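THUMP domain-containing protein (Pyrococcus horikoshii, PDB 1VBK) probably binds RNA and ATP, as expected for a THUMP-domain relative of the ThiI enzymes of thiamine biosynthesis and tRNA modification, though its function remains unproven. Local coordinates at residues A[2-8]-A[49-55]; A[193-197]-A[297-302]. All coordinates share one frame; numbering follows the deposited sequence.

Overall arrangement
The two contacts illustrate how one chain uses different chemistry in different domains. Interaction 1 comes first in sequence and closes before interaction 2 opens; it pairs strands 3-8 and 50-54 inside the ferredoxin-like ThiI domain, within a mixed sheet that runs on into strands of the THUMP region. Interaction 2 joins helix 189-200, which follows strand 181-185 of a separate five-stranded parallel sheet, to helix 295-305 at the C-terminal end. The centres of interaction 1 and interaction 2 lie about 27 Å apart, on opposite sides of the chain's centre. The nearest atoms of interaction 1 and interaction 2 are about 16 Å apart. Each contact therefore belongs to a different part of the chain, and neither touches the other.

Interaction 1: A[2-8]-A[49-55]; sequences NVVIVRY and GRIIVKT
The carbonyl oxygen of I51 accepts the shortest backbone bond between these strands, from V6 N at 2.8 Å, and the return bond from I51 N to V6 O completes a hydrogen-bonded antiparallel pair. V4 and V53 repeat the pattern two residues along each strand, while T55 N reaches N2 O from above the carbonyl plane, 42° out of it. On one face V4, V6, I51 and V53 pack together, with V6 CB 3.8 Å from I51 CB. The ring of Y8 extends this apolar layer: CG sits between its own backbone N and carbonyl carbon (chi1 49°), which brings the far end of the ring alongside the partner strand, where CE2 meets I51 CG1 at 3.5 Å. Its hydroxyl is hydrogen-bonded to E23. On the other face V3, I5 and I52 are followed by two arginines. The R50 chain bends at its second torsion and lays its guanidinium against the extended R7, whose CD stands 3.3 Å above the R50 plane. The two guanidinium planes are 79° apart, and R50 NH2 comes to the edge of the R7 group, 3.5 Å from R7 NE. E155 forms salt bridges with both arginines, so the carboxylate probably offsets their like charge. A water accepts from Y8 N at 2.9 Å and, weakly, from R50 NH1, a polar link between the strand ends. Strand 3-8 also pairs with strand 71-81, where N2 and V3 both face A77 in a classic beta bulge; flanked on both edges, it is an inner strand of the antiparallel sheet of a ferredoxin-like domain.

Interaction 2: A[193-197]-A[297-302]; sequences LAIFL and YIKSVK
L197 CD2 and V301 CG2 meet at 3.9 Å in the tight part of this helix-helix contact, and the same leucine methyl also touches the tyrosine ring, 4.0 Å from Y297 CE2. With CG anti to its carbonyl carbon (chi1 -65°), L197 extends between the helices, running antiparallel alongside the Y297 side chain. V301 is the complementary piece on the second helix. Its CG2 sits over one face of the Y297 ring, displaced toward the rim, while CG1, anti to the backbone N (chi1 175°), points to F196 and comes within 3.8 Å of CE1. That phenylalanine belongs to a wider aromatic group, standing edge-to-face with F69, W171 and Y230, and a bound methylpentanediol, probably from the crystallisation liquor, lies near its side chain. Toward L193 the contact becomes sparser and more exposed. L193 CD2 rests on the aliphatic part of K302, 3.9 Å from CG, with the two chains nearly perpendicular, but stays 4.3 Å from I298 CG2; I298 and K302 are both partly exposed. L290 of helix 289-292 packs on L193 and L197. At the tyrosine end, a water donates to L197 O at 2.9 Å and lies 2.6 Å from Y297 OH, in the ring plane, while K200 is a second partner of that hydroxyl. The helix axes stay 11.7 Å apart and run at 100°, a separation bridged by branched aliphatic side chains and the F196 and Y297 rings. The contact, water link aside, is therefore mainly apolar, consistent with burial of hydrocarbon surface as its chief contribution.

Interaction 1: A[2-8]-A[49-55]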
loop_
_atom_site.group_PDB
_atom_site.type_symbol
_atom_site.label_atom_id
_atom_site.label_comp_id
_atom_site.label_asym_id
_atom_site.label_seq_id
_atom_site.Cartn_x
_atom_site.Cartn_y
_atom_site.Cartn_z
ATOM N N ASN A 2 37.428 8.216 -12.354
ATOM C CA ASN A 2 37.188 8.091 -10.926
ATOM C C ASN A 2 35.739 8.234 -10.454
ATOM O O ASN A 2 35.484 8.211 -9.252
ATOM C CB ASN A 2 38.089 9.066 -10.157
ATOM C CG ASN A 2 38.053 10.477 -10.721
ATOM O OD1 ASN A 2 37.189 10.817 -11.526
ATOM N ND2 ASN A 2 38.989 11.310 -10.284
ATOM N N VAL A 3 34.793 8.387 -11.382
ATOM C CA VAL A 3 33.383 8.477 -10.997
ATOM C C VAL A 3 32.471 7.914 -12.081
ATOM O O VAL A 3 32.912 7.560 -13.178
ATOM C CB VAL A 3 32.907 9.947 -10.746
ATOM C CG1 VAL A 3 33.852 10.680 -9.793
ATOM C CG2 VAL A 3 32.791 10.685 -12.072
ATOM N N VAL A 4 31.191 7.820 -11.747
ATOM C CA VAL A 4 30.176 7.383 -12.691
ATOM C C VAL A 4 29.064 8.422 -12.577
ATOM O O VAL A 4 28.582 8.700 -11.478
ATOM C CB VAL A 4 29.583 5.995 -12.351
ATOM C CG1 VAL A 4 28.432 5.689 -13.298
ATOM C CG2 VAL A 4 30.652 4.908 -12.485
ATOM N N ILE A 5 28.694 9.019 -13.705
ATOM C CA ILE A 5 27.617 10.001 -13.734
ATOM C C ILE A 5 26.333 9.240 -14.036
ATOM O O ILE A 5 26.257 8.502 -15.020
ATOM C CB ILE A 5 27.819 11.050 -14.855
ATOM C CG1 ILE A 5 29.150 11.784 -14.666
ATOM C CG2 ILE A 5 26.659 12.050 -14.847
ATOM C CD1 ILE A 5 29.518 12.673 -15.845
ATOM N N VAL A 6 25.332 9.405 -13.183
ATOM C CA VAL A 6 24.054 8.742 -13.375
ATOM C C VAL A 6 23.016 9.822 -13.664
ATOM O O VAL A 6 22.810 10.723 -12.851
ATOM C CB VAL A 6 23.650 7.953 -12.122
ATOM C CG1 VAL A 6 22.252 7.339 -12.308
ATOM C CG2 VAL A 6 24.682 6.861 -11.858
ATOM N N ARG A 7 22.384 9.736 -14.832
ATOM C CA ARG A 7 21.380 10.721 -15.233
ATOM C C ARG A 7 19.991 10.110 -15.178
ATOM O O ARG A 7 19.806 8.939 -15.504
ATOM C CB ARG A 7 21.672 11.233 -16.648
ATOM C CG ARG A 7 23.119 11.672 -16.835
ATOM C CD ARG A 7 23.369 12.322 -18.198
ATOM N NE ARG A 7 24.786 12.624 -18.355
ATOM C CZ ARG A 7 25.702 11.732 -18.726
ATOM N NH1 ARG A 7 25.347 10.479 -18.994
ATOM N NH2 ARG A 7 26.978 12.084 -18.796
ATOM N N TYR A 8 19.014 10.916 -14.778
ATOM C CA TYR A 8 17.642 10.442 -14.652
ATOM C C TYR A 8 16.641 11.557 -14.906
ATOM O O TYR A 8 17.014 12.719 -15.087
ATOM C CB TYR A 8 17.433 9.870 -13.248
ATOM C CG TYR A 8 17.919 10.801 -12.161
ATOM C CD1 TYR A 8 17.097 11.814 -11.661
ATOM C CD2 TYR A 8 19.222 10.702 -11.666
ATOM C CE1 TYR A 8 17.558 12.706 -10.694
ATOM C CE2 TYR A 8 19.698 11.593 -10.705
ATOM C CZ TYR A 8 18.861 12.591 -10.224
ATOM O OH TYR A 8 19.331 13.486 -9.290
ATOM N N GLY A 49 20.373 17.570 -9.905
ATOM C CA GLY A 49 19.742 16.691 -10.876
ATOM C C GLY A 49 20.558 15.525 -11.387
ATOM O O GLY A 49 20.122 14.813 -12.288
ATOM N N ARG A 50 21.737 15.329 -10.811
ATOM C CA ARG A 50 22.621 14.238 -11.199
ATOM C C ARG A 50 23.019 13.430 -9.973
ATOM O O ARG A 50 23.038 13.944 -8.858
ATOM C CB ARG A 50 23.911 14.789 -11.823
ATOM C CG ARG A 50 23.778 15.381 -13.210
ATOM C CD ARG A 50 23.727 14.278 -14.248
ATOM N NE ARG A 50 23.997 14.773 -15.596
ATOM C CZ ARG A 50 23.121 15.426 -16.352
ATOM N NH1 ARG A 50 21.900 15.675 -15.901
ATOM N NH2 ARG A 50 23.468 15.821 -17.570
ATOM N N ILE A 51 23.333 12.160 -10.188
ATOM C CA ILE A 51 23.816 11.317 -9.111
ATOM C C ILE A 51 25.248 10.989 -9.508
ATOM O O ILE A 51 25.529 10.642 -10.663
ATOM C CB ILE A 51 22.994 10.026 -8.959
ATOM C CG1 ILE A 51 21.706 10.334 -8.195
ATOM C CG2 ILE A 51 23.808 8.965 -8.204
ATOM C CD1 ILE A 51 20.726 9.169 -8.128
ATOM N N ILE A 52 26.159 11.141 -8.560
ATOM C CA ILE A 52 27.555 10.862 -8.807
ATOM C C ILE A 52 27.977 9.723 -7.899
ATOM O O ILE A 52 27.712 9.751 -6.693
ATOM C CB ILE A 52 28.451 12.093 -8.490
ATOM C CG1 ILE A 52 28.092 13.271 -9.407
ATOM C CG2 ILE A 52 29.931 11.717 -8.640
ATOM C CD1 ILE A 52 28.388 13.046 -10.889
ATOM N N VAL A 53 28.614 8.717 -8.487
ATOM C CA VAL A 53 29.124 7.587 -7.728
ATOM C C VAL A 53 30.643 7.706 -7.777
ATOM O O VAL A 53 31.234 7.532 -8.837
ATOM C CB VAL A 53 28.731 6.231 -8.364
ATOM C CG1 VAL A 53 29.332 5.086 -7.560
ATOM C CG2 VAL A 53 27.228 6.098 -8.424
ATOM N N LYS A 54 31.275 8.041 -6.657
ATOM C CA LYS A 54 32.732 8.131 -6.639
ATOM C C LYS A 54 33.250 6.712 -6.451
ATOM O O LYS A 54 32.956 6.073 -5.436
ATOM C CB LYS A 54 33.226 9.016 -5.487
ATOM C CG LYS A 54 33.126 10.514 -5.733
ATOM C CD LYS A 54 33.680 11.275 -4.530
ATOM C CE LYS A 54 33.663 12.776 -4.744
ATOM N NZ LYS A 54 34.040 13.506 -3.498
ATOM N N THR A 55 34.015 6.225 -7.426
ATOM C CA THR A 55 34.562 4.872 -7.377
ATOM C C THR A 55 35.765 4.671 -8.295
ATOM O O THR A 55 35.853 5.276 -9.366
ATOM C CB THR A 55 33.504 3.833 -7.778
ATOM O OG1 THR A 55 34.120 2.542 -7.883
ATOM C CG2 THR A 55 32.877 4.199 -9.128
HETATM O O HOH W 1 20.045 13.661 -14.531
HETATM O O HOH W 2 17.347 15.119 -12.981
#

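Interaction 2: A[193-197]-A[297-302]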
loop_
_atom_site.group_PDB
_atom_site.type_symbol
_atom_site.label_atom_id
_atom_site.label_comp_id
_atom_site.label_asym_id
_atom_site.label_seq_id
_atom_site.Cartn_x
_atom_site.Cartn_y
_atom_site.Cartn_z
ATOM N N LEU A 193 8.044 -11.893 -17.504
ATOM C CA LEU A 193 8.160 -10.678 -18.307
ATOM C C LEU A 193 7.180 -9.635 -17.781
ATOM O O LEU A 193 7.468 -8.437 -17.780
ATOM C CB LEU A 193 7.856 -10.976 -19.779
ATOM C CG LEU A 193 7.877 -9.775 -20.730
ATOM C CD1 LEU A 193 9.249 -9.102 -20.700
ATOM C CD2 LEU A 193 7.543 -10.237 -22.137
ATOM N N ALA A 194 6.019 -10.103 -17.333
ATOM C CA ALA A 194 5.000 -9.220 -16.782
ATOM C C ALA A 194 5.580 -8.527 -15.549
ATOM O O ALA A 194 5.410 -7.325 -15.360
ATOM C CB ALA A 194 3.764 -10.031 -16.396
ATOM N N ILE A 195 6.266 -9.299 -14.713
ATOM C CA ILE A 195 6.882 -8.762 -13.503
ATOM C C ILE A 195 7.990 -7.779 -13.856
ATOM O O ILE A 195 8.105 -6.716 -13.253
ATOM C CB ILE A 195 7.447 -9.898 -12.628
ATOM C CG1 ILE A 195 6.279 -10.705 -12.047
ATOM C CG2 ILE A 195 8.333 -9.324 -11.520
ATOM C CD1 ILE A 195 6.683 -11.941 -11.276
ATOM N N PHE A 196 8.799 -8.134 -14.848
ATOM C CA PHE A 196 9.885 -7.265 -15.280
ATOM C C PHE A 196 9.333 -5.904 -15.709
ATOM O O PHE A 196 9.857 -4.861 -15.318
ATOM C CB PHE A 196 10.656 -7.931 -16.433
ATOM C CG PHE A 196 11.772 -7.089 -16.994
ATOM C CD1 PHE A 196 11.505 -6.068 -17.901
ATOM C CD2 PHE A 196 13.089 -7.311 -16.607
ATOM C CE1 PHE A 196 12.534 -5.277 -18.415
ATOM C CE2 PHE A 196 14.129 -6.526 -17.113
ATOM C CZ PHE A 196 13.848 -5.505 -18.022
ATOM N N LEU A 197 8.262 -5.917 -16.499
ATOM C CA LEU A 197 7.651 -4.682 -16.981
ATOM C C LEU A 197 7.118 -3.793 -15.857
ATOM O O LEU A 197 7.191 -2.567 -15.940
ATOM C CB LEU A 197 6.522 -5.006 -17.963
ATOM C CG LEU A 197 6.957 -5.685 -19.268
ATOM C CD1 LEU A 197 5.735 -6.174 -20.034
ATOM C CD2 LEU A 197 7.767 -4.709 -20.106
ATOM N N TYR A 297 5.836 -1.698 -27.858
ATOM C CA TYR A 297 6.660 -1.452 -26.682
ATOM C C TYR A 297 7.160 -2.769 -26.105
ATOM O O TYR A 297 8.352 -2.938 -25.847
ATOM C CB TYR A 297 5.859 -0.709 -25.611
ATOM C CG TYR A 297 6.542 -0.693 -24.261
ATOM C CD1 TYR A 297 7.761 -0.034 -24.079
ATOM C CD2 TYR A 297 5.981 -1.356 -23.168
ATOM C CE1 TYR A 297 8.405 -0.038 -22.839
ATOM C CE2 TYR A 297 6.614 -1.366 -21.927
ATOM C CZ TYR A 297 7.823 -0.707 -21.769
ATOM O OH TYR A 297 8.447 -0.717 -20.546
ATOM N N ILE A 298 6.240 -3.705 -25.897
ATOM C CA ILE A 298 6.601 -5.002 -25.343
ATOM C C ILE A 298 7.652 -5.691 -26.207
ATOM O O ILE A 298 8.580 -6.318 -25.691
ATOM C CB ILE A 298 5.360 -5.915 -25.209
ATOM C CG1 ILE A 298 4.366 -5.289 -24.220
ATOM C CG2 ILE A 298 5.781 -7.306 -24.745
ATOM C CD1 ILE A 298 3.099 -6.099 -24.010
ATOM N N LYS A 299 7.508 -5.571 -27.523
ATOM C CA LYS A 299 8.460 -6.177 -28.450
ATOM C C LYS A 299 9.843 -5.561 -28.247
ATOM O O LYS A 299 10.851 -6.266 -28.227
ATOM C CB LYS A 299 8.013 -5.953 -29.900
ATOM C CG LYS A 299 6.603 -6.435 -30.212
ATOM C CD LYS A 299 6.464 -7.942 -30.062
ATOM C CE LYS A 299 7.293 -8.685 -31.096
ATOM N NZ LYS A 299 7.099 -10.158 -30.990
ATOM N N SER A 300 9.888 -4.240 -28.090
ATOM C CA SER A 300 11.158 -3.547 -27.894
ATOM C C SER A 300 11.854 -4.066 -26.637
ATOM O O SER A 300 13.063 -4.293 -26.637
ATOM C CB SER A 300 10.935 -2.036 -27.783
ATOM O OG SER A 300 10.302 -1.691 -26.561
ATOM N N VAL A 301 11.089 -4.258 -25.566
ATOM C CA VAL A 301 11.658 -4.766 -24.324
ATOM C C VAL A 301 12.214 -6.163 -24.545
ATOM O O VAL A 301 13.353 -6.453 -24.177
ATOM C CB VAL A 301 10.606 -4.823 -23.199
ATOM C CG1 VAL A 301 11.210 -5.470 -21.955
ATOM C CG2 VAL A 301 10.118 -3.418 -22.883
ATOM N N LYS A 302 11.409 -7.027 -25.152
ATOM C CA LYS A 302 11.835 -8.394 -25.425
ATOM C C LYS A 302 13.103 -8.383 -26.280
ATOM O O LYS A 302 14.040 -9.144 -26.036
ATOM C CB LYS A 302 10.719 -9.157 -26.149
ATOM C CG LYS A 302 9.407 -9.206 -25.372
ATOM C CD LYS A 302 8.291 -9.867 -26.172
ATOM C CE LYS A 302 8.562 -11.342 -26.400
ATOM N NZ LYS A 302 7.459 -11.978 -27.175
HETATM O O HOH W 3 6.873 -1.416 -18.549
#